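Local coordinates for protein citrate synthase (PDB 6ABX) that probably catalyses the condensation of oxaloacetate with acetyl-CoA and water to give citrate and CoA, a step of the tricarboxylic acid cycle, at residues Ser128-Gln131 with Arg132-Asn136; Ser330-Val333 with Ile334-Ala338; Thr337-Val340 with Asp341-Leu344. All coordinates share one frame; numbering follows the deposited sequence.

Contact 1. Residues Ser128-Gln131 with Arg132-Asn136; sequences SLIQ and RTRRN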
ATOM      1  N   SER A 128      16.546 -13.686   5.435  1.00 10.48           N
ATOM      2  CA  SER A 128      17.649 -14.500   5.977  1.00 10.76           C
ATOM      3  C   SER A 128      18.463 -13.697   7.025  1.00 12.58           C
ATOM      4  O   SER A 128      18.780 -14.239   8.101  1.00 12.00           O
ATOM      5  CB  SER A 128      18.486 -15.051   4.844  1.00 12.34           C
ATOM      6  OG  SER A 128      17.722 -15.916   4.016  1.00 12.61           O
ATOM      7  N   LEU A 129      18.754 -12.427   6.735  1.00 10.82           N
ATOM      8  CA  LEU A 129      19.465 -11.566   7.685  1.00 12.57           C
ATOM      9  C   LEU A 129      18.634 -11.302   8.936  1.00 12.70           C
ATOM     10  O   LEU A 129      19.172 -11.378  10.046  1.00 12.90           O
ATOM     11  CB  LEU A 129      19.869 -10.283   6.987  1.00 13.21           C
ATOM     12  CG  LEU A 129      20.626  -9.275   7.842  1.00 14.24           C
ATOM     13  CD1 LEU A 129      21.867  -9.903   8.457  1.00 14.84           C
ATOM     14  CD2 LEU A 129      20.977  -8.102   6.944  1.00 14.21           C
ATOM     15  N   ILE A 130      17.299 -11.168   8.810  1.00 11.04           N
ATOM     16  CA  ILE A 130      16.473 -11.107  10.004  1.00 11.52           C
ATOM     17  C   ILE A 130      16.699 -12.372  10.836  1.00 11.52           C
ATOM     18  O   ILE A 130      16.920 -12.273  12.044  1.00 12.99           O
ATOM     19  CB  ILE A 130      14.974 -10.901   9.693  1.00 10.79           C
ATOM     20  CG1 ILE A 130      14.691  -9.577   9.009  1.00 11.67           C
ATOM     21  CG2 ILE A 130      14.151 -11.086  10.989  1.00 11.80           C
ATOM     22  CD1 ILE A 130      13.279  -9.441   8.466  1.00 12.44           C
ATOM     23  N   GLN A 131      16.561 -13.550  10.209  1.00 11.35           N
ATOM     24  CA  GLN A 131      16.626 -14.798  10.938  1.00 12.25           C
ATOM     25  C   GLN A 131      17.992 -14.999  11.602  1.00 14.26           C
ATOM     26  O   GLN A 131      18.033 -15.416  12.747  1.00 13.38           O
ATOM     27  CB  GLN A 131      16.345 -15.979  10.019  1.00 13.23           C
ATOM     28  CG  GLN A 131      16.464 -17.298  10.729  1.00 15.92           C
ATOM     29  CD  GLN A 131      15.273 -17.474  11.608  1.00 20.27           C
ATOM     30  OE1 GLN A 131      14.176 -17.880  11.149  1.00 23.48           O
ATOM     31  NE2 GLN A 131      15.466 -17.084  12.866  1.00 23.16           N
ATOM     32  N   ARG A 132      19.071 -14.776  10.856  1.00 12.45           N
ATOM     33  CA  ARG A 132      20.452 -14.973  11.343  1.00 13.24           C
ATOM     34  C   ARG A 132      20.654 -14.029  12.540  1.00 13.96           C
ATOM     35  O   ARG A 132      21.120 -14.486  13.591  1.00 13.82           O
ATOM     36  CB  ARG A 132      21.482 -14.612  10.272  1.00 13.48           C
ATOM     37  CG  ARG A 132      21.483 -15.534   9.059  1.00 13.92           C
ATOM     38  CD  ARG A 132      22.066 -16.902   9.303  1.00 15.00           C
ATOM     39  NE  ARG A 132      23.516 -16.978   9.478  1.00 13.61           N
ATOM     40  CZ  ARG A 132      24.195 -18.084   9.765  1.00 16.21           C
ATOM     41  NH1 ARG A 132      23.618 -19.285   9.783  1.00 14.41           N
ATOM     42  NH2 ARG A 132      25.497 -18.002   9.951  1.00 15.73           N
ATOM     43  N   THR A 133      20.199 -12.785  12.395  1.00 12.65           N
ATOM     44  CA  THR A 133      20.434 -11.753  13.454  1.00 13.67           C
ATOM     45  C   THR A 133      19.731 -12.183  14.748  1.00 14.32           C
ATOM     46  O   THR A 133      20.281 -12.073  15.858  1.00 14.93           O
ATOM     47  CB  THR A 133      20.016 -10.365  12.973  1.00 12.60           C
ATOM     48  OG1 THR A 133      20.781  -9.990  11.830  1.00 13.70           O
ATOM     49  CG2 THR A 133      20.183  -9.338  14.062  1.00 12.28           C
ATOM     50  N   ARG A 134      18.505 -12.692  14.628  1.00 15.02           N
ATOM     51  CA  ARG A 134      17.742 -13.081  15.795  1.00 15.77           C
ATOM     52  C   ARG A 134      18.466 -14.186  16.570  1.00 16.97           C
ATOM     53  O   ARG A 134      18.320 -14.285  17.801  1.00 18.67           O
ATOM     54  CB  ARG A 134      16.341 -13.552  15.426  1.00 16.35           C
ATOM     55  CG  ARG A 134      15.446 -12.394  15.072  1.00 16.73           C
ATOM     56  CD  ARG A 134      14.189 -13.019  14.611  1.00 19.49           C
ATOM     57  NE  ARG A 134      13.100 -12.132  14.536  1.00 21.66           N
ATOM     58  CZ  ARG A 134      11.861 -12.602  14.387  1.00 29.84           C
ATOM     59  NH1 ARG A 134      11.672 -13.894  14.114  1.00 29.72           N
ATOM     60  NH2 ARG A 134      10.846 -11.784  14.508  1.00 28.85           N
ATOM     61  N   ARG A 135      19.150 -15.064  15.837  1.00 14.19           N
ATOM     62  CA  ARG A 135      19.894 -16.199  16.421  1.00 15.39           C
ATOM     63  C   ARG A 135      21.330 -15.850  16.781  1.00 15.71           C
ATOM     64  O   ARG A 135      22.154 -16.771  16.998  1.00 15.92           O
ATOM     65  CB  ARG A 135      19.866 -17.338  15.403  1.00 15.68           C
ATOM     66  CG  ARG A 135      18.462 -17.918  15.269  1.00 16.61           C
ATOM     67  CD  ARG A 135      18.309 -18.972  14.198  1.00 16.93           C
ATOM     68  NE  ARG A 135      16.967 -19.569  14.247  1.00 17.85           N
ATOM     69  CZ  ARG A 135      16.437 -20.318  13.271  1.00 19.81           C
ATOM     70  NH1 ARG A 135      17.095 -20.483  12.123  1.00 19.17           N
ATOM     71  NH2 ARG A 135      15.186 -20.766  13.404  1.00 20.12           N
ATOM     72  N   ASN A 136      21.686 -14.561  16.753  1.00 16.39           N
ATOM     73  CA  ASN A 136      23.071 -14.118  17.009  1.00 16.97           C
ATOM     74  C   ASN A 136      24.081 -14.764  16.063  1.00 17.41           C
ATOM     75  O   ASN A 136      25.216 -15.111  16.475  1.00 16.38           O
ATOM     76  CB  ASN A 136      23.486 -14.432  18.468  1.00 18.98           C
ATOM     77  CG  ASN A 136      22.666 -13.695  19.506  1.00 20.14           C
ATOM     78  OD1 ASN A 136      22.110 -12.644  19.222  1.00 21.36           O
ATOM     79  ND2 ASN A 136      22.579 -14.238  20.719  1.00 20.10           N
TER
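The side-chain amide of Gln131 lies flat against the guanidinium of Arg135, four residues on and just past the end of the helix, with the two planes only 12° apart. Gln131 NE2 sits 3.2 Å from Arg135 NE; both are donors, so this is a stack and not a hydrogen bond. A bend at chi2 (74°) folds the glutamine amide over one face of the guanidinium. Ile130 CG2 rests over a face of the Arg134 guanidinium, 3.8 Å from Arg134 NE, the two side chains running side by side. Thr133 turns back on the backbone: its OG1 donates to Leu129 O at 2.8 Å, and Thr133 N reaches the same oxygen from the opposite face of the carbonyl plane, so one acceptor is gripped twice. Outside partners fix the polar ends. Gln131 OE1 accepts from Asp320 N, Arg135 bonds Gly318 O and pairs with Asp320, and Arg134 forms salt bridges to Asp320 and Asp322, tying the end of helix 112-134 to the loop ahead of helix 324-343. The helix itself stops in a Schellman motif: Asn136, at positive phi, is the C' residue, its N bonding Thr133 O while Gln137 N returns to Arg132 O.

Contact 2. Residues Ser330-Val333 with Ile334-Ala338; sequences SARV and IGWTA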
ATOM      1  N   SER A 330       7.739 -13.234  -0.269  1.00  9.88           N
ATOM      2  CA  SER A 330       8.906 -13.458  -1.114  1.00 10.40           C
ATOM      3  C   SER A 330       8.478 -14.167  -2.405  1.00  9.35           C
ATOM      4  O   SER A 330       9.034 -13.918  -3.440  1.00 10.82           O
ATOM      5  CB  SER A 330      10.001 -14.238  -0.399  1.00  9.98           C
ATOM      6  OG  SER A 330       9.764 -15.631  -0.376  1.00 10.20           O
ATOM      7  N   ALA A 331       7.443 -15.001  -2.351  1.00  9.25           N
ATOM      8  CA  ALA A 331       6.927 -15.686  -3.537  1.00  8.89           C
ATOM      9  C   ALA A 331       5.838 -14.833  -4.216  1.00  9.74           C
ATOM     10  O   ALA A 331       5.810 -14.689  -5.469  1.00  9.81           O
ATOM     11  CB  ALA A 331       6.325 -17.024  -3.108  1.00  9.62           C
ATOM     12  N   ARG A 332       4.989 -14.213  -3.401  1.00  9.60           N
ATOM     13  CA  ARG A 332       3.744 -13.571  -3.956  1.00  9.99           C
ATOM     14  C   ARG A 332       4.095 -12.274  -4.697  1.00 10.37           C
ATOM     15  O   ARG A 332       3.323 -11.785  -5.549  1.00 10.97           O
ATOM     16  CB  ARG A 332       2.697 -13.426  -2.837  1.00 10.76           C
ATOM     17  CG  ARG A 332       1.425 -12.706  -3.264  1.00 10.63           C
ATOM     18  CD  ARG A 332       0.670 -13.433  -4.354  1.00 10.89           C
ATOM     19  NE  ARG A 332       0.347 -14.772  -3.987  1.00 11.61           N
ATOM     20  CZ  ARG A 332      -0.710 -15.157  -3.242  1.00 13.18           C
ATOM     21  NH1 ARG A 332      -1.574 -14.238  -2.769  1.00 13.94           N
ATOM     22  NH2 ARG A 332      -0.829 -16.433  -2.921  1.00 13.32           N
ATOM     23  N   VAL A 333       5.285 -11.693  -4.444  1.00 10.62           N
ATOM     24  CA  VAL A 333       5.746 -10.530  -5.156  1.00 10.53           C
ATOM     25  C   VAL A 333       5.781 -10.775  -6.655  1.00 10.10           C
ATOM     26  O   VAL A 333       5.505  -9.862  -7.452  1.00 11.29           O
ATOM     27  CB  VAL A 333       7.093 -10.038  -4.637  1.00 10.79           C
ATOM     28  CG1 VAL A 333       8.214 -11.022  -4.884  1.00 11.04           C
ATOM     29  CG2 VAL A 333       7.439  -8.687  -5.205  1.00 11.42           C
ATOM     30  N   ILE A 334       5.999 -12.016  -7.058  1.00  9.91           N
ATOM     31  CA  ILE A 334       5.985 -12.344  -8.507  1.00 10.99           C
ATOM     32  C   ILE A 334       4.567 -12.137  -9.058  1.00  9.89           C
ATOM     33  O   ILE A 334       4.356 -11.468 -10.036  1.00  9.76           O
ATOM     34  CB  ILE A 334       6.513 -13.765  -8.734  1.00 10.95           C
ATOM     35  CG1 ILE A 334       7.992 -13.900  -8.366  1.00 10.80           C
ATOM     36  CG2 ILE A 334       6.297 -14.181 -10.169  1.00 12.59           C
ATOM     37  CD1 ILE A 334       8.415 -15.305  -8.017  1.00 11.33           C
ATOM     38  N   GLY A 335       3.569 -12.724  -8.404  1.00  9.72           N
ATOM     39  CA  GLY A 335       2.178 -12.509  -8.807  1.00 11.36           C
ATOM     40  C   GLY A 335       1.750 -11.061  -8.718  1.00 12.07           C
ATOM     41  O   GLY A 335       1.099 -10.568  -9.636  1.00 11.44           O
ATOM     42  N   TRP A 336       2.081 -10.386  -7.615  1.00 11.04           N
ATOM     43  CA  TRP A 336       1.730  -9.007  -7.483  1.00 11.24           C
ATOM     44  C   TRP A 336       2.171  -8.202  -8.714  1.00 11.74           C
ATOM     45  O   TRP A 336       1.420  -7.403  -9.344  1.00 12.16           O
ATOM     46  CB  TRP A 336       2.331  -8.354  -6.253  1.00 11.32           C
ATOM     47  CG  TRP A 336       1.738  -8.814  -4.966  1.00 11.33           C
ATOM     48  CD1 TRP A 336       0.499  -9.295  -4.767  1.00 12.02           C
ATOM     49  CD2 TRP A 336       2.351  -8.695  -3.677  1.00 11.30           C
ATOM     50  NE1 TRP A 336       0.302  -9.563  -3.438  1.00 11.71           N
ATOM     51  CE2 TRP A 336       1.408  -9.161  -2.735  1.00 11.80           C
ATOM     52  CE3 TRP A 336       3.589  -8.234  -3.224  1.00 12.00           C
ATOM     53  CZ2 TRP A 336       1.686  -9.236  -1.375  1.00 10.51           C
ATOM     54  CZ3 TRP A 336       3.879  -8.352  -1.875  1.00 12.37           C
ATOM     55  CH2 TRP A 336       2.961  -8.901  -0.982  1.00 11.30           C
ATOM     56  N   THR A 337       3.443  -8.342  -8.991  1.00 10.92           N
ATOM     57  CA  THR A 337       4.067  -7.573 -10.061  1.00 10.91           C
ATOM     58  C   THR A 337       3.577  -7.995 -11.458  1.00 11.42           C
ATOM     59  O   THR A 337       3.381  -7.092 -12.332  1.00 10.84           O
ATOM     60  CB  THR A 337       5.591  -7.587  -9.952  1.00 11.54           C
ATOM     61  OG1 THR A 337       6.106  -8.926  -9.967  1.00 10.40           O
ATOM     62  CG2 THR A 337       6.090  -6.884  -8.705  1.00 10.80           C
ATOM     63  N   ALA A 338       3.302  -9.282 -11.673  1.00 11.00           N
ATOM     64  CA  ALA A 338       2.716  -9.745 -12.915  1.00 11.97           C
ATOM     65  C   ALA A 338       1.333  -9.134 -13.083  1.00 11.22           C
ATOM     66  O   ALA A 338       0.971  -8.702 -14.184  1.00 13.33           O
ATOM     67  CB  ALA A 338       2.655 -11.248 -12.999  1.00 11.61           C
TER
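Arg332 and Trp336, four residues apart on helix 324-343, cross at about a right angle, with guanidinium and indole planes 89° apart. What touches the ring is the aliphatic stem of the arginine: Arg332 CG lies 3.7 Å from the centroid of the five-membered ring of Trp336, 25° off its normal, a CH-pi contact displaced toward NE1. CG stands anti to the arginine's backbone N (chi1 176°), and bends at chi2 and chi3 then carry the charged end away from the indole. Val333 adds an apolar contact to the six-membered ring, its CB 4.2 Å from Trp336 CE3. The backbone holds the pair in step through a nearly straight bond, Trp336 N to Arg332 O at 2.8 Å. One residue on, Thr337 N donates to Val333 O, and Thr337 OG1 lies 2.8 Å from the same oxygen but also within reach of Ile334 O, so its proton is not assigned. Beyond the segments, Trp336 NE1 bonds Ser184 OG and the ring packs on Ile206 and Leu209 of helix 198-209. An alanine in place of Trp336 would probably open a gap beneath the arginine stem, leave Ser184 OG without its indole partner and let the Arg332 side chain turn more freely. Arg332 belongs to the oxaloacetate site: NE donates to His176 O and NH2 to a bound citrate anion. With CG seated on the indole and NE held by a carbonyl, the guanidinium probably has little room to swing, and NH2 meets the anionic ligand in a set position.

Contact 3. Residues Thr337-Val340 with Asp341-Leu344; sequences TAHV and DEYL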
ATOM      1  N   THR A 337       3.443  -8.342  -8.991  1.00 10.92           N
ATOM      2  CA  THR A 337       4.067  -7.573 -10.061  1.00 10.91           C
ATOM      3  C   THR A 337       3.577  -7.995 -11.458  1.00 11.42           C
ATOM      4  O   THR A 337       3.381  -7.092 -12.332  1.00 10.84           O
ATOM      5  CB  THR A 337       5.591  -7.587  -9.952  1.00 11.54           C
ATOM      6  OG1 THR A 337       6.106  -8.926  -9.967  1.00 10.40           O
ATOM      7  CG2 THR A 337       6.090  -6.884  -8.705  1.00 10.80           C
ATOM      8  N   ALA A 338       3.302  -9.282 -11.673  1.00 11.00           N
ATOM      9  CA  ALA A 338       2.716  -9.745 -12.915  1.00 11.97           C
ATOM     10  C   ALA A 338       1.333  -9.134 -13.083  1.00 11.22           C
ATOM     11  O   ALA A 338       0.971  -8.702 -14.184  1.00 13.33           O
ATOM     12  CB  ALA A 338       2.655 -11.248 -12.999  1.00 11.61           C
ATOM     13  N   HIS A 339       0.565  -9.076 -11.999  1.00 12.27           N
ATOM     14  CA  HIS A 339      -0.786  -8.505 -12.076  1.00 12.82           C
ATOM     15  C   HIS A 339      -0.749  -7.023 -12.421  1.00 13.05           C
ATOM     16  O   HIS A 339      -1.670  -6.567 -13.172  1.00 13.25           O
ATOM     17  CB  HIS A 339      -1.583  -8.759 -10.785  1.00 13.38           C
ATOM     18  CG  HIS A 339      -2.255 -10.081 -10.815  1.00 14.08           C
ATOM     19  ND1 HIS A 339      -3.420 -10.317 -11.580  1.00 15.77           N
ATOM     20  CD2 HIS A 339      -1.910 -11.260 -10.263  1.00 14.72           C
ATOM     21  CE1 HIS A 339      -3.743 -11.597 -11.459  1.00 16.36           C
ATOM     22  NE2 HIS A 339      -2.849 -12.192 -10.603  1.00 15.74           N
ATOM     23  N   VAL A 340       0.189  -6.268 -11.828  1.00 11.98           N
ATOM     24  CA  VAL A 340       0.317  -4.856 -12.091  1.00 12.90           C
ATOM     25  C   VAL A 340       0.694  -4.686 -13.568  1.00 12.96           C
ATOM     26  O   VAL A 340       0.067  -3.882 -14.259  1.00 12.78           O
ATOM     27  CB  VAL A 340       1.284  -4.181 -11.112  1.00 13.56           C
ATOM     28  CG1 VAL A 340       1.650  -2.757 -11.497  1.00 13.52           C
ATOM     29  CG2 VAL A 340       0.726  -4.210  -9.693  1.00 13.82           C
ATOM     30  N   ASP A 341       1.717  -5.413 -14.019  1.00 12.79           N
ATOM     31  CA  ASP A 341       2.183  -5.335 -15.454  1.00 14.17           C
ATOM     32  C   ASP A 341       1.008  -5.553 -16.416  1.00 14.60           C
ATOM     33  O   ASP A 341       0.851  -4.803 -17.392  1.00 15.38           O
ATOM     34  CB  ASP A 341       3.342  -6.292 -15.686  1.00 14.21           C
ATOM     35  CG  ASP A 341       4.130  -6.060 -16.967  1.00 16.65           C
ATOM     36  OD1 ASP A 341       4.359  -4.897 -17.336  1.00 17.40           O
ATOM     37  OD2 ASP A 341       4.558  -7.045 -17.540  1.00 18.48           O
ATOM     38  N   GLU A 342       0.182  -6.553 -16.138  1.00 14.15           N
ATOM     39  CA  GLU A 342      -0.941  -6.894 -16.984  1.00 14.91           C
ATOM     40  C   GLU A 342      -1.952  -5.745 -17.007  1.00 15.92           C
ATOM     41  O   GLU A 342      -2.399  -5.360 -18.089  1.00 15.88           O
ATOM     42  CB  GLU A 342      -1.567  -8.194 -16.488  1.00 15.57           C
ATOM     43  CG  GLU A 342      -2.795  -8.597 -17.225  1.00 15.82           C
ATOM     44  CD  GLU A 342      -3.417  -9.864 -16.688  1.00 13.98           C
ATOM     45  OE1 GLU A 342      -3.888  -9.849 -15.504  1.00 15.03           O
ATOM     46  OE2 GLU A 342      -3.462 -10.861 -17.471  1.00 14.57           O
ATOM     47  N   TYR A 343      -2.304  -5.236 -15.826  1.00 14.65           N
ATOM     48  CA  TYR A 343      -3.322  -4.160 -15.667  1.00 15.03           C
ATOM     49  C   TYR A 343      -2.917  -2.900 -16.420  1.00 14.75           C
ATOM     50  O   TYR A 343      -3.791  -2.241 -17.059  1.00 16.99           O
ATOM     51  CB  TYR A 343      -3.506  -3.821 -14.185  1.00 14.43           C
ATOM     52  CG  TYR A 343      -4.706  -2.949 -13.920  1.00 15.15           C
ATOM     53  CD1 TYR A 343      -5.974  -3.481 -13.973  1.00 14.24           C
ATOM     54  CD2 TYR A 343      -4.569  -1.615 -13.573  1.00 13.74           C
ATOM     55  CE1 TYR A 343      -7.098  -2.700 -13.782  1.00 15.65           C
ATOM     56  CE2 TYR A 343      -5.680  -0.826 -13.358  1.00 14.13           C
ATOM     57  CZ  TYR A 343      -6.947  -1.370 -13.422  1.00 14.73           C
ATOM     58  OH  TYR A 343      -8.076  -0.595 -13.226  1.00 16.88           O
ATOM     59  N   LEU A 344      -1.630  -2.551 -16.329  1.00 14.10           N
ATOM     60  CA  LEU A 344      -1.103  -1.325 -16.873  1.00 16.17           C
ATOM     61  C   LEU A 344      -1.021  -1.354 -18.406  1.00 19.07           C
ATOM     62  O   LEU A 344      -0.662  -0.328 -18.980  1.00 18.33           O
ATOM     63  CB  LEU A 344       0.281  -1.019 -16.307  1.00 15.54           C
ATOM     64  CG  LEU A 344       0.297  -0.632 -14.822  1.00 14.67           C
ATOM     65  CD1 LEU A 344       1.722  -0.496 -14.345  1.00 16.03           C
ATOM     66  CD2 LEU A 344      -0.495   0.655 -14.560  1.00 15.82           C
TER
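Four successive i to i+4 bonds run through this part of helix 324-343, from Asp341 N to Thr337 O (2.9 Å, N-H...O angle 170°) through to Leu344 N on Val340 O at 3.0 Å. On one side of it Val340 and Leu344 lie alongside each other, pointing the same way, and their methyls meet at 3.6 Å, Val340 CG1 against Leu344 CD1. The valine puts CG1 anti to its own backbone N (chi1 169°), which aims that methyl down the helix at the leucine. Helices 183-192 and 198-209 pack against Val340, while Leu344 touches Leu112 of helix 112-134; this is the helix-on-helix packing of the all-alpha citrate synthase fold, here toward the C-terminal part of the helix. A different face is polar. His339 and Glu342 also run side by side, the imidazole and carboxylate planes turned 73° apart, with Glu342 OE1 4.0 Å from His339 ND1. Lys13 NZ links them, by a salt bridge to Glu342 OE1 and a hydrogen bond with His339 ND1 that probably favours an ND1 without its proton, and Asp178 OD2 bonds His339 NE2, so both ring nitrogens are engaged and the imidazole's rotation is fixed. Tyr343 brings its CB to 3.5 Å from His339 O, but its ring leads off toward Leu189, where OH bonds Lys348 O and the residue packs on Lys5 of the second subunit.

Contacts 2 and 3 are overlapping stretches of helix 324-343, sharing Thr337 and Ala338, with centres 10 Å apart. Contact 1 belongs to helix 112-134, whose earlier turns pack along both of them: Thr120 against Val333 and Ile334, Ala116 against Thr337. Its own end stands well away, with centres 24 Å from contact 2 and 33 Å from contact 3. Only contact 2 reaches the oxaloacetate site directly, the Arg332 side chain lying about 3 Å from the bound citrate anion and from the Asn182 side chain. His339 of contact 3 lies further from the site, its side chain about 7 Å from that of Arg332 and about 10 Å from citrate.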